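Local atomic coordinates of CBS domain protein (Shewanella oneidensis, PDB entry 3LHH), a protein that carries a pair of CBS domains that bind adenosine monophosphate, part of a longer membrane protein that may also bind flavin adenine dinucleotide. Residues 112-124 and 131-145. Sequence-based numbering, arbitrary orientation.
Sequences LVKNCNFVPNSLS and HFRTTGSQMVFVVDE
Strands 117-120 and 139-143 pair in parallel, with Phe118 beside Phe141 and Val119 beside Val142. Phe141 N gives a hydrogen bond to Asn117 O (2.9 Å), and Val119 N returns one to Phe141 O (2.8 Å). Val143 N gives to Val119 O. A fourth bond, from Asn121 N to Val143 O, continues the pairing one residue beyond strand 117-120. Before the first of these bonds a water accepts from Asn117 N and donates to Met139 O, and also bonds Ser137 OG.

On one face of the sheet the contacts are aromatic and apolar. The Phe118 and Phe141 rings meet obliquely, planes at 43° and centroids 5.5 Å apart. Phe118 CD2 also touches Val143 CG1. Cys116 SG lies at the edge of the Phe141 ring.

On the other face helix 125-135 packs against the sheet. A chi1 of 178° turns the His131 ring away from its own backbone N and toward strand 117-120. Val119 CG1 sits over the ring centre, 3.8 Å from the centroid, a CH-pi contact. Thr135 CG2, one helix turn on, lies over the opposite face near the rim, and Asn117 CB meets the edge. Replacing His131 with an alanine would probably leave Val119 CG1 without its aromatic partner and open a gap between Thr135, Val119 and Asn117 CB.

This is the beta-alpha-beta unit of the second CBS domain. Met139 contacts the bound AMP, and Phe141 also touches Pro79 of strand 77-81. Strand 149-154 runs antiparallel to strand 139-143 on its other side, and strand 117-120 is outermost in the sheet within this chain.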
ATOM      1  N   LEU A 112       2.085   9.727  10.695  1.00 49.69           N
ATOM      2  CA  LEU A 112       0.836   9.153  10.224  1.00 50.61           C
ATOM      3  C   LEU A 112       1.039   7.755   9.643  1.00 55.99           C
ATOM      4  O   LEU A 112       0.081   7.104   9.237  1.00 56.70           O
ATOM      5  CB  LEU A 112       0.154  10.069   9.200  1.00 57.75           C
ATOM      6  CG  LEU A 112      -0.379  11.410   9.722  1.00 59.21           C
ATOM      7  CD1 LEU A 112       0.781  12.324  10.081  1.00 63.75           C
ATOM      8  CD2 LEU A 112      -1.287  12.077   8.704  1.00 55.07           C
ATOM      9  N   VAL A 113       2.279   7.285   9.608  1.00 53.20           N
ATOM     10  CA  VAL A 113       2.544   5.997   8.990  1.00 50.37           C
ATOM     11  C   VAL A 113       1.938   4.877   9.826  1.00 51.76           C
ATOM     12  O   VAL A 113       2.106   4.848  11.038  1.00 52.15           O
ATOM     13  CB  VAL A 113       4.051   5.751   8.840  1.00 54.83           C
ATOM     14  CG1 VAL A 113       4.316   4.366   8.244  1.00 46.75           C
ATOM     15  CG2 VAL A 113       4.678   6.837   7.991  1.00 54.57           C
ATOM     16  N   LYS A 114       1.229   3.961   9.178  1.00 50.93           N
ATOM     17  CA  LYS A 114       0.682   2.793   9.865  1.00 50.98           C
ATOM     18  C   LYS A 114       1.403   1.560   9.352  1.00 48.94           C
ATOM     19  O   LYS A 114       1.985   1.585   8.257  1.00 45.54           O
ATOM     20  CB  LYS A 114      -0.818   2.661   9.603  1.00 62.00           C
ATOM     21  CG  LYS A 114      -1.603   3.959   9.773  1.00 74.91           C
ATOM     22  CD  LYS A 114      -1.555   4.455  11.210  1.00 82.08           C
ATOM     23  CE  LYS A 114      -2.228   5.811  11.359  1.00 85.46           C
ATOM     24  NZ  LYS A 114      -2.177   6.292  12.770  1.00 87.36           N
ATOM     25  N   ASN A 115       1.363   0.486  10.133  1.00 45.14           N
ATOM     26  CA  ASN A 115       2.115  -0.722   9.809  1.00 53.79           C
ATOM     27  C   ASN A 115       1.669  -1.408   8.530  1.00 48.71           C
ATOM     28  O   ASN A 115       0.506  -1.379   8.174  1.00 54.87           O
ATOM     29  CB  ASN A 115       2.060  -1.735  10.958  1.00 68.94           C
ATOM     30  CG  ASN A 115       2.780  -3.028  10.616  1.00 78.11           C
ATOM     31  OD1 ASN A 115       3.949  -3.011  10.226  1.00 80.79           O
ATOM     32  ND2 ASN A 115       2.081  -4.157  10.741  1.00 82.24           N
ATOM     33  N   CYS A 116       2.611  -2.053   7.860  1.00 59.97           N
ATOM     34  CA  CYS A 116       2.343  -2.737   6.611  1.00 58.52           C
ATOM     35  C   CYS A 116       2.777  -4.183   6.734  1.00 59.54           C
ATOM     36  O   CYS A 116       3.828  -4.471   7.315  1.00 63.58           O
ATOM     37  CB  CYS A 116       3.141  -2.073   5.490  1.00 62.65           C
ATOM     38  SG  CYS A 116       4.945  -2.185   5.704  1.00 85.19           S
ATOM     39  N   ASN A 117       1.979  -5.100   6.197  1.00 51.87           N
ATOM     40  CA  ASN A 117       2.371  -6.501   6.208  1.00 55.80           C
ATOM     41  C   ASN A 117       2.928  -6.970   4.883  1.00 49.60           C
ATOM     42  O   ASN A 117       2.468  -6.566   3.824  1.00 47.15           O
ATOM     43  CB  ASN A 117       1.219  -7.394   6.664  1.00 64.64           C
ATOM     44  CG  ASN A 117       0.965  -7.279   8.144  1.00 71.82           C
ATOM     45  OD1 ASN A 117       1.860  -6.905   8.910  1.00 72.11           O
ATOM     46  ND2 ASN A 117      -0.257  -7.583   8.561  1.00 73.87           N
ATOM     47  N   PHE A 118       3.941  -7.812   4.959  1.00 45.64           N
ATOM     48  CA  PHE A 118       4.530  -8.429   3.787  1.00 49.76           C
ATOM     49  C   PHE A 118       4.121  -9.895   3.719  1.00 55.39           C
ATOM     50  O   PHE A 118       3.964 -10.545   4.745  1.00 54.70           O
ATOM     51  CB  PHE A 118       6.045  -8.338   3.864  1.00 48.48           C
ATOM     52  CG  PHE A 118       6.568  -6.937   3.773  1.00 54.40           C
ATOM     53  CD1 PHE A 118       6.637  -6.136   4.901  1.00 58.84           C
ATOM     54  CD2 PHE A 118       7.003  -6.428   2.560  1.00 50.17           C
ATOM     55  CE1 PHE A 118       7.127  -4.848   4.824  1.00 62.86           C
ATOM     56  CE2 PHE A 118       7.505  -5.141   2.467  1.00 56.77           C
ATOM     57  CZ  PHE A 118       7.561  -4.342   3.603  1.00 63.78           C
ATOM     58  N   VAL A 119       3.955 -10.406   2.506  1.00 51.43           N
ATOM     59  CA  VAL A 119       3.706 -11.819   2.306  1.00 50.75           C
ATOM     60  C   VAL A 119       4.524 -12.341   1.132  1.00 51.71           C
ATOM     61  O   VAL A 119       4.838 -11.588   0.212  1.00 55.75           O
ATOM     62  CB  VAL A 119       2.232 -12.076   2.047  1.00 51.97           C
ATOM     63  CG1 VAL A 119       1.411 -11.642   3.259  1.00 45.52           C
ATOM     64  CG2 VAL A 119       1.793 -11.355   0.780  1.00 46.10           C
ATOM     65  N   PRO A 120       4.877 -13.637   1.160  1.00 49.16           N
ATOM     66  CA  PRO A 120       5.644 -14.221   0.059  1.00 49.71           C
ATOM     67  C   PRO A 120       4.784 -14.338  -1.184  1.00 48.55           C
ATOM     68  O   PRO A 120       3.574 -14.543  -1.079  1.00 48.73           O
ATOM     69  CB  PRO A 120       5.966 -15.642   0.559  1.00 59.84           C
ATOM     70  CG  PRO A 120       5.440 -15.730   1.968  1.00 57.12           C
ATOM     71  CD  PRO A 120       4.442 -14.649   2.138  1.00 46.00           C
ATOM     72  N   ASN A 121       5.400 -14.242  -2.353  1.00 50.44           N
ATOM     73  CA  ASN A 121       4.679 -14.449  -3.602  1.00 51.25           C
ATOM     74  C   ASN A 121       4.310 -15.918  -3.821  1.00 59.80           C
ATOM     75  O   ASN A 121       3.727 -16.277  -4.847  1.00 63.70           O
ATOM     76  CB  ASN A 121       5.480 -13.909  -4.791  1.00 58.49           C
ATOM     77  CG  ASN A 121       6.684 -14.782  -5.155  1.00 73.11           C
ATOM     78  OD1 ASN A 121       7.087 -15.674  -4.405  1.00 79.65           O
ATOM     79  ND2 ASN A 121       7.269 -14.510  -6.321  1.00 76.60           N
ATOM     80  N   SER A 122       4.648 -16.761  -2.847  1.00 60.11           N
ATOM     81  CA  SER A 122       4.358 -18.191  -2.923  1.00 59.38           C
ATOM     82  C   SER A 122       3.026 -18.554  -2.233  1.00 60.43           C
ATOM     83  O   SER A 122       2.649 -19.727  -2.142  1.00 56.41           O
ATOM     84  CB  SER A 122       5.509 -18.991  -2.302  1.00 60.70           C
ATOM     85  OG  SER A 122       5.447 -18.955  -0.884  1.00 64.35           O
ATOM     86  N   LEU A 123       2.324 -17.542  -1.744  1.00 56.21           N
ATOM     87  CA  LEU A 123       1.048 -17.758  -1.092  1.00 54.70           C
ATOM     88  C   LEU A 123       0.006 -18.188  -2.125  1.00 54.12           C
ATOM     89  O   LEU A 123       0.023 -17.726  -3.255  1.00 57.37           O
ATOM     90  CB  LEU A 123       0.616 -16.476  -0.393  1.00 52.37           C
ATOM     91  CG  LEU A 123       0.482 -16.554   1.123  1.00 57.66           C
ATOM     92  CD1 LEU A 123       1.683 -17.241   1.755  1.00 54.25           C
ATOM     93  CD2 LEU A 123       0.269 -15.164   1.701  1.00 52.96           C
ATOM     94  N   SER A 124      -0.876 -19.103  -1.753  1.00 51.48           N
ATOM     95  CA  SER A 124      -1.983 -19.471  -2.626  1.00 63.78           C
ATOM     96  C   SER A 124      -3.080 -18.417  -2.500  1.00 58.86           C
ATOM     97  O   SER A 124      -3.042 -17.583  -1.598  1.00 57.65           O
ATOM     98  CB  SER A 124      -2.544 -20.837  -2.230  1.00 72.23           C
ATOM     99  OG  SER A 124      -3.404 -20.718  -1.107  1.00 72.59           O
ATOM    100  N   HIS A 131      -5.206 -14.460   5.024  1.00 44.14           N
ATOM    101  CA  HIS A 131      -4.324 -13.438   5.591  1.00 40.94           C
ATOM    102  C   HIS A 131      -5.070 -12.094   5.686  1.00 44.53           C
ATOM    103  O   HIS A 131      -4.993 -11.410   6.708  1.00 42.88           O
ATOM    104  CB  HIS A 131      -3.014 -13.293   4.796  1.00 46.85           C
ATOM    105  CG  HIS A 131      -2.101 -12.227   5.330  1.00 42.59           C
ATOM    106  ND1 HIS A 131      -2.213 -10.899   4.974  1.00 52.39           N
ATOM    107  CD2 HIS A 131      -1.090 -12.289   6.229  1.00 45.55           C
ATOM    108  CE1 HIS A 131      -1.300 -10.192   5.613  1.00 52.08           C
ATOM    109  NE2 HIS A 131      -0.609 -11.011   6.386  1.00 53.25           N
ATOM    110  N   PHE A 132      -5.815 -11.731   4.640  1.00 41.21           N
ATOM    111  CA  PHE A 132      -6.603 -10.488   4.672  1.00 35.11           C
ATOM    112  C   PHE A 132      -7.669 -10.505   5.778  1.00 34.56           C
ATOM    113  O   PHE A 132      -7.820  -9.550   6.548  1.00 35.90           O
ATOM    114  CB  PHE A 132      -7.299 -10.232   3.323  1.00 36.49           C
ATOM    115  CG  PHE A 132      -6.453  -9.477   2.318  1.00 33.54           C
ATOM    116  CD1 PHE A 132      -5.921 -10.120   1.206  1.00 41.87           C
ATOM    117  CD2 PHE A 132      -6.202  -8.127   2.484  1.00 34.93           C
ATOM    118  CE1 PHE A 132      -5.148  -9.418   0.275  1.00 42.45           C
ATOM    119  CE2 PHE A 132      -5.442  -7.420   1.556  1.00 34.47           C
ATOM    120  CZ  PHE A 132      -4.920  -8.071   0.452  1.00 37.35           C
ATOM    121  N   ARG A 133      -8.430 -11.584   5.833  1.00 31.93           N
ATOM    122  CA  ARG A 133      -9.488 -11.699   6.826  1.00 37.86           C
ATOM    123  C   ARG A 133      -8.934 -11.645   8.260  1.00 44.08           C
ATOM    124  O   ARG A 133      -9.425 -10.892   9.100  1.00 47.70           O
ATOM    125  CB  ARG A 133     -10.273 -12.988   6.576  1.00 34.36           C
ATOM    126  CG  ARG A 133     -10.835 -13.046   5.137  1.00 33.78           C
ATOM    127  CD  ARG A 133     -11.859 -14.153   4.976  1.00 37.84           C
ATOM    128  NE  ARG A 133     -12.953 -13.936   5.910  1.00 43.12           N
ATOM    129  CZ  ARG A 133     -13.286 -14.763   6.886  1.00 39.45           C
ATOM    130  NH1 ARG A 133     -12.626 -15.899   7.050  1.00 36.63           N
ATOM    131  NH2 ARG A 133     -14.288 -14.452   7.702  1.00 37.43           N
ATOM    132  N   THR A 134      -7.901 -12.434   8.525  1.00 44.07           N
ATOM    133  CA  THR A 134      -7.239 -12.458   9.830  1.00 50.30           C
ATOM    134  C   THR A 134      -6.706 -11.090  10.268  1.00 46.00           C
ATOM    135  O   THR A 134      -6.897 -10.671  11.409  1.00 45.96           O
ATOM    136  CB  THR A 134      -6.036 -13.421   9.806  1.00 54.00           C
ATOM    137  OG1 THR A 134      -6.490 -14.745   9.510  1.00 56.28           O
ATOM    138  CG2 THR A 134      -5.317 -13.412  11.138  1.00 58.01           C
ATOM    139  N   THR A 135      -6.010 -10.407   9.365  1.00 37.28           N
ATOM    140  CA  THR A 135      -5.326  -9.173   9.732  1.00 44.75           C
ATOM    141  C   THR A 135      -6.263  -7.975   9.669  1.00 47.19           C
ATOM    142  O   THR A 135      -6.064  -6.987  10.366  1.00 47.36           O
ATOM    143  CB  THR A 135      -4.087  -8.896   8.837  1.00 42.44           C
ATOM    144  OG1 THR A 135      -4.490  -8.832   7.468  1.00 39.21           O
ATOM    145  CG2 THR A 135      -3.045 -10.001   9.000  1.00 48.38           C
ATOM    146  N   GLY A 136      -7.298  -8.071   8.845  1.00 39.59           N
ATOM    147  CA  GLY A 136      -8.151  -6.925   8.584  1.00 41.86           C
ATOM    148  C   GLY A 136      -7.457  -5.820   7.791  1.00 43.44           C
ATOM    149  O   GLY A 136      -7.884  -4.666   7.814  1.00 46.38           O
ATOM    150  N   SER A 137      -6.399  -6.177   7.072  1.00 43.90           N
ATOM    151  CA  SER A 137      -5.635  -5.214   6.275  1.00 39.43           C
ATOM    152  C   SER A 137      -6.362  -4.837   4.986  1.00 36.90           C
ATOM    153  O   SER A 137      -7.079  -5.647   4.405  1.00 37.82           O
ATOM    154  CB  SER A 137      -4.262  -5.802   5.902  1.00 41.77           C
ATOM    155  OG  SER A 137      -3.399  -5.905   7.019  1.00 54.84           O
ATOM    156  N   GLN A 138      -6.165  -3.614   4.516  1.00 37.58           N
ATOM    157  CA  GLN A 138      -6.729  -3.195   3.236  0.50 39.62           C
ATOM    158  C   GLN A 138      -5.718  -3.448   2.121  1.00 38.68           C
ATOM    159  O   GLN A 138      -6.085  -3.668   0.976  1.00 35.42           O
ATOM    160  CB  GLN A 138      -7.124  -1.716   3.276  0.50 44.23           C
ATOM    161  CG  GLN A 138      -8.178  -1.375   4.328  0.50 50.26           C
ATOM    162  CD  GLN A 138      -7.616  -0.590   5.503  0.50 57.23           C
ATOM    163  OE1 GLN A 138      -6.515  -0.865   5.989  0.50 58.03           O
ATOM    164  NE2 GLN A 138      -8.376   0.397   5.967  0.50 58.65           N
HETATM  165  N   MSE A 139      -4.439  -3.443   2.490  1.00 36.44           N
HETATM  166  CA  MSE A 139      -3.325  -3.528   1.554  1.00 42.61           C
HETATM  167  C   MSE A 139      -2.199  -4.413   2.115  1.00 41.95           C
HETATM  168  O   MSE A 139      -1.837  -4.284   3.279  1.00 42.07           O
HETATM  169  CB  MSE A 139      -2.822  -2.100   1.330  1.00 38.20           C
HETATM  170  CG  MSE A 139      -1.626  -1.915   0.454  1.00 45.68           C
HETATM  171 SE   MSE A 139      -1.364   0.020   0.136  0.70 47.34          SE
HETATM  172  CE  MSE A 139      -2.918   0.384  -0.986  1.00 39.37           C
ATOM    173  N   VAL A 140      -1.668  -5.325   1.305  1.00 41.74           N
ATOM    174  CA  VAL A 140      -0.501  -6.122   1.701  0.50 41.14           C
ATOM    175  C   VAL A 140       0.568  -6.049   0.617  1.00 41.49           C
ATOM    176  O   VAL A 140       0.256  -5.926  -0.576  1.00 41.04           O
ATOM    177  CB  VAL A 140      -0.836  -7.612   1.957  0.50 44.27           C
ATOM    178  CG1 VAL A 140      -1.877  -7.768   3.064  0.50 35.63           C
ATOM    179  CG2 VAL A 140      -1.302  -8.276   0.673  0.50 48.71           C
ATOM    180  N   PHE A 141       1.828  -6.108   1.035  1.00 39.04           N
ATOM    181  CA  PHE A 141       2.951  -6.094   0.109  1.00 37.74           C
ATOM    182  C   PHE A 141       3.440  -7.511  -0.172  1.00 45.56           C
ATOM    183  O   PHE A 141       3.527  -8.345   0.727  1.00 48.77           O
ATOM    184  CB  PHE A 141       4.089  -5.238   0.658  1.00 34.33           C
ATOM    185  CG  PHE A 141       3.713  -3.795   0.863  1.00 50.52           C
ATOM    186  CD1 PHE A 141       3.248  -3.023  -0.196  1.00 44.22           C
ATOM    187  CD2 PHE A 141       3.831  -3.203   2.110  1.00 58.38           C
ATOM    188  CE1 PHE A 141       2.896  -1.694  -0.002  1.00 50.64           C
ATOM    189  CE2 PHE A 141       3.490  -1.868   2.301  1.00 58.74           C
ATOM    190  CZ  PHE A 141       3.017  -1.119   1.252  1.00 54.01           C
ATOM    191  N   VAL A 142       3.772  -7.765  -1.427  1.00 43.49           N
ATOM    192  CA  VAL A 142       4.217  -9.072  -1.858  1.00 43.98           C
ATOM    193  C   VAL A 142       5.691  -9.046  -2.268  1.00 48.41           C
ATOM    194  O   VAL A 142       6.106  -8.183  -3.044  1.00 49.34           O
ATOM    195  CB  VAL A 142       3.370  -9.549  -3.039  1.00 41.42           C
ATOM    196  CG1 VAL A 142       3.798 -10.946  -3.467  1.00 48.11           C
ATOM    197  CG2 VAL A 142       1.884  -9.524  -2.662  1.00 38.06           C
ATOM    198  N   VAL A 143       6.476  -9.983  -1.737  1.00 46.37           N
ATOM    199  CA  VAL A 143       7.902 -10.072  -2.058  1.00 54.75           C
ATOM    200  C   VAL A 143       8.218 -11.399  -2.740  1.00 56.54           C
ATOM    201  O   VAL A 143       7.495 -12.377  -2.551  1.00 60.43           O
ATOM    202  CB  VAL A 143       8.794  -9.958  -0.793  1.00 48.92           C
ATOM    203  CG1 VAL A 143       8.443  -8.698  -0.016  1.00 49.42           C
ATOM    204  CG2 VAL A 143       8.629 -11.201   0.092  1.00 52.11           C
ATOM    205  N   ASP A 144       9.291 -11.431  -3.531  1.00 53.82           N
ATOM    206  CA  ASP A 144       9.761 -12.686  -4.127  1.00 54.97           C
ATOM    207  C   ASP A 144      10.721 -13.416  -3.186  1.00 63.58           C
ATOM    208  O   ASP A 144      10.850 -13.058  -2.012  1.00 62.38           O
ATOM    209  CB  ASP A 144      10.385 -12.471  -5.521  1.00 58.23           C
ATOM    210  CG  ASP A 144      11.603 -11.535  -5.503  1.00 63.72           C
ATOM    211  OD1 ASP A 144      12.265 -11.391  -4.445  1.00 56.30           O
ATOM    212  OD2 ASP A 144      11.901 -10.946  -6.568  1.00 66.47           O
ATOM    213  N   GLU A 145      11.390 -14.441  -3.704  1.00 76.75           N
ATOM    214  CA  GLU A 145      12.282 -15.263  -2.885  1.00 83.59           C
ATOM    215  C   GLU A 145      13.552 -14.527  -2.431  1.00 75.36           C
ATOM    216  O   GLU A 145      14.178 -14.933  -1.457  1.00 74.74           O
ATOM    217  CB  GLU A 145      12.635 -16.573  -3.602  1.00 95.33           C
ATOM    218  CG  GLU A 145      11.784 -16.864  -4.829  1.00100.06           C
ATOM    219  CD  GLU A 145      12.076 -15.904  -5.972  1.00105.14           C
ATOM    220  OE1 GLU A 145      11.110 -15.360  -6.552  1.00108.44           O
ATOM    221  OE2 GLU A 145      13.272 -15.681  -6.280  1.00100.89           O
TER
HETATM  222  O   HOH W   1      -0.736  -4.719   5.689  1.00 55.15           O